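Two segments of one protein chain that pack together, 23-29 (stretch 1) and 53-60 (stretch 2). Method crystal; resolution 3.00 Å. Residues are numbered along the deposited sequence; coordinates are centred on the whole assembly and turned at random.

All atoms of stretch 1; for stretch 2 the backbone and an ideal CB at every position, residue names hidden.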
# COMPACT_ATOMS: atom_id res chain seq x y z
N GLN B 23 0.96 -25.48 22.86
CA GLN B 23 1.73 -25.93 21.71
C GLN B 23 3.20 -25.55 21.79
O GLN B 23 3.90 -25.62 20.78
CB GLN B 23 1.12 -25.36 20.42
CG GLN B 23 -0.33 -25.78 20.20
CD GLN B 23 -0.49 -27.28 20.07
OE1 GLN B 23 0.36 -27.96 19.49
NE2 GLN B 23 -1.58 -27.81 20.61
N GLY B 24 3.68 -25.15 22.96
CA GLY B 24 5.09 -24.81 23.11
C GLY B 24 5.52 -23.59 22.32
O GLY B 24 6.67 -23.53 21.87
N GLN B 25 4.63 -22.62 22.14
CA GLN B 25 4.95 -21.39 21.44
C GLN B 25 5.12 -20.26 22.45
O GLN B 25 4.44 -20.21 23.47
CB GLN B 25 3.87 -21.04 20.42
CG GLN B 25 3.81 -22.00 19.24
CD GLN B 25 2.61 -21.75 18.35
OE1 GLN B 25 1.57 -21.28 18.80
NE2 GLN B 25 2.76 -22.06 17.07
N PHE B 26 6.05 -19.35 22.14
CA PHE B 26 6.42 -18.28 23.05
C PHE B 26 5.94 -16.94 22.52
O PHE B 26 6.08 -16.64 21.33
CB PHE B 26 7.93 -18.25 23.28
CG PHE B 26 8.44 -19.41 24.09
CD1 PHE B 26 8.34 -19.41 25.47
CD2 PHE B 26 9.00 -20.51 23.46
CE1 PHE B 26 8.80 -20.47 26.21
CE2 PHE B 26 9.46 -21.58 24.20
CZ PHE B 26 9.36 -21.56 25.58
N SER B 27 5.39 -16.13 23.42
CA SER B 27 4.91 -14.80 23.11
C SER B 27 5.37 -13.83 24.18
O SER B 27 5.28 -14.13 25.38
CB SER B 27 3.38 -14.76 23.00
OG SER B 27 2.90 -13.43 22.93
N LEU B 28 5.86 -12.67 23.76
CA LEU B 28 6.12 -11.58 24.68
C LEU B 28 4.81 -10.89 25.02
O LEU B 28 3.90 -10.78 24.18
CB LEU B 28 7.10 -10.58 24.08
CG LEU B 28 8.45 -11.11 23.61
CD1 LEU B 28 9.30 -9.98 23.05
CD2 LEU B 28 9.18 -11.82 24.74
N TRP B 29 4.69 -10.43 26.26
CA TRP B 29 3.53 -9.65 26.66
C TRP B 29 4.00 -8.44 27.45
O TRP B 29 4.77 -8.59 28.42
CB TRP B 29 2.54 -10.48 27.49
CG TRP B 29 1.19 -9.83 27.55
CD1 TRP B 29 0.64 -9.20 28.62
CD2 TRP B 29 0.25 -9.72 26.48
NE1 TRP B 29 -0.60 -8.71 28.29
CE2 TRP B 29 -0.87 -9.02 26.98
CE3 TRP B 29 0.23 -10.15 25.15
CZ2 TRP B 29 -1.99 -8.74 26.21
CZ3 TRP B 29 -0.89 -9.87 24.38
CH2 TRP B 29 -1.98 -9.18 24.91
N UNK B 53 17.77 -12.63 24.67
CA UNK B 53 18.80 -13.56 25.09
C UNK B 53 18.19 -14.85 25.64
O UNK B 53 18.74 -15.94 25.43
CB UNK B 53 19.70 -12.91 26.14
N UNK B 54 17.05 -14.74 26.32
CA UNK B 54 16.39 -15.93 26.85
C UNK B 54 15.75 -16.76 25.74
O UNK B 54 15.85 -17.99 25.74
CB UNK B 54 15.33 -15.53 27.88
N UNK B 55 15.09 -16.09 24.79
CA UNK B 55 14.37 -16.81 23.74
C UNK B 55 15.32 -17.56 22.82
O UNK B 55 15.01 -18.67 22.37
CB UNK B 55 13.51 -15.84 22.92
N UNK B 56 16.49 -16.99 22.54
CA UNK B 56 17.45 -17.65 21.66
C UNK B 56 18.06 -18.89 22.29
O UNK B 56 18.65 -19.71 21.58
CB UNK B 56 18.56 -16.67 21.27
N UNK B 57 17.93 -19.06 23.61
CA UNK B 57 18.50 -20.21 24.31
C UNK B 57 17.46 -21.23 24.75
O UNK B 57 17.85 -22.33 25.18
CB UNK B 57 19.28 -19.73 25.53
N UNK B 58 16.17 -20.92 24.67
CA UNK B 58 15.13 -21.83 25.14
C UNK B 58 14.10 -22.19 24.08
O UNK B 58 13.20 -22.99 24.37
CB UNK B 58 14.42 -21.21 26.34
N UNK B 59 14.19 -21.64 22.87
CA UNK B 59 13.25 -21.96 21.79
C UNK B 59 14.07 -22.13 20.51
O UNK B 59 14.25 -21.17 19.75
CB UNK B 59 12.18 -20.88 21.63
N UNK B 60 14.55 -23.35 20.27
CA UNK B 60 15.35 -23.66 19.10
C UNK B 60 14.70 -24.71 18.21
O UNK B 60 15.37 -25.27 17.33
CB UNK B 60 16.74 -24.14 19.53

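Stretch 2 opens as a helix running almost antiparallel to strand 26-29, at 170° between N-to-C directions, with axes 11.0 Å apart at closest approach. That spacing leaves room for side chains between the two elements, and what stretch 1 places there is chiefly the ring of Phe-26, with Leu-28 beside it.

Position 53 has helical angles (-75/-36) and nothing of stretch 1 within 5.5 Å of its ideal CB, so this contact sets no preference; it is Gln-53.

At position 54 CA-to-CB points sideways and again nothing lies within 5.5 Å. A short side chain would not touch stretch 1, but a long apolar or aromatic one could reach the Phe-26 ring. The residue is Trp-54, with chi1 t. Its CH2 comes 3.5 Å from CE1 of Phe-26, and the six-membered ring turns its edge to the Phe-26 face in an offset edge-to-face pair, centroids 5.3 Å apart and planes at 73°.

Position 55 also points sideways, toward no atom close enough to crowd it. The neighbours within reach are carbon, the CB of Phe-26 and the CD2 of Leu-28, so Leu, Met, Ile or Phe would be reasonable. Leu-55 is found: its CD2 is 3.7 Å from Phe-26 CB and its CD1 is 3.8 Å from Leu-28 CD2, so the two methyls meet different residues of the strand.

Positions 56 and 57 are out of reach and admit many residues; they are Glu-56 and Ala-57.

Position 58 has its ideal CB 5.1 Å from CZ of Phe-26, but the bond points sideways, so polar or apolar groups could lead off the contact. His-58 does so: its ND1 donates to Trp-54 O at 3.3 Å (140°), a bond within the stretch, while the end of the side chain leads away from stretch 1. Its backbone O lies 4.0 Å from Phe-26 CE2.

Position 59 is the most constrained. CA-to-CB points toward stretch 1, the ideal CB is 3.7 Å from CD2 of Phe-26, and phi/psi are extended (-137/88). A flat or apolar side chain would suit, and a large one could continue along the backbone of residues 24 and 25. Trp-59 does this. Phe-26 CD2 approaches its CD2 to 3.3 Å, with the Phe-26 edge toward the indole face (five-membered ring centroid 5.0 Å away, planes at 61°). Farther along, CZ2 is 4.0 Å from Gln-25 CA, and NE1 is 3.7 Å from Gly-24 O without a hydrogen bond.

Position 60 has nothing of stretch 1 within 5.5 Å of its ideal CB, so this contact sets no preference; it is Arg-60, poorly ordered.

Stretch 2, residues 53-60: QWLEAHWR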
# COMPACT_ATOMS: atom_id res chain seq x y z
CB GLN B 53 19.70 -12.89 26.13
CG GLN B 53 20.88 -13.71 26.59
CD GLN B 53 21.76 -12.94 27.55
OE1 GLN B 53 21.49 -11.77 27.86
NE2 GLN B 53 22.81 -13.58 28.05
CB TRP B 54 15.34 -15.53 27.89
CG TRP B 54 14.73 -16.69 28.62
CD1 TRP B 54 15.10 -17.17 29.84
CD2 TRP B 54 13.63 -17.50 28.18
NE1 TRP B 54 14.31 -18.24 30.18
CE2 TRP B 54 13.40 -18.47 29.18
CE3 TRP B 54 12.83 -17.52 27.03
CZ2 TRP B 54 12.40 -19.43 29.07
CZ3 TRP B 54 11.84 -18.48 26.92
CH2 TRP B 54 11.63 -19.42 27.94
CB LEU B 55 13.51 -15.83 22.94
CG LEU B 55 12.24 -15.35 23.64
CD1 LEU B 55 11.76 -14.03 23.05
CD2 LEU B 55 11.15 -16.41 23.53
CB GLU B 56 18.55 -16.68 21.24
CG GLU B 56 18.09 -15.64 20.23
CD GLU B 56 19.16 -14.62 19.90
OE1 GLU B 56 20.20 -14.59 20.60
OE2 GLU B 56 18.97 -13.84 18.94
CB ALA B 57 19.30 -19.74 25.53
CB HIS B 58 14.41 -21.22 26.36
CG HIS B 58 15.22 -21.28 27.62
ND1 HIS B 58 16.31 -20.46 27.84
CD2 HIS B 58 15.10 -22.06 28.72
CE1 HIS B 58 16.82 -20.74 29.03
NE2 HIS B 58 16.11 -21.70 29.58
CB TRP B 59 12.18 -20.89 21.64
CG TRP B 59 11.01 -21.34 20.81
CD1 TRP B 59 10.72 -22.62 20.44
CD2 TRP B 59 9.99 -20.51 20.26
NE1 TRP B 59 9.57 -22.63 19.68
CE2 TRP B 59 9.10 -21.35 19.56
CE3 TRP B 59 9.73 -19.13 20.28
CZ2 TRP B 59 7.97 -20.87 18.89
CZ3 TRP B 59 8.61 -18.65 19.62
CH2 TRP B 59 7.75 -19.52 18.93
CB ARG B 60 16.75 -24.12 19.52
CG ARG B 60 17.55 -23.06 20.25
CD ARG B 60 18.89 -23.60 20.73
NE ARG B 60 19.74 -22.56 21.28
CZ ARG B 60 20.65 -21.89 20.58
NH1 ARG B 60 20.83 -22.15 19.30
NH2 ARG B 60 21.38 -20.95 21.17
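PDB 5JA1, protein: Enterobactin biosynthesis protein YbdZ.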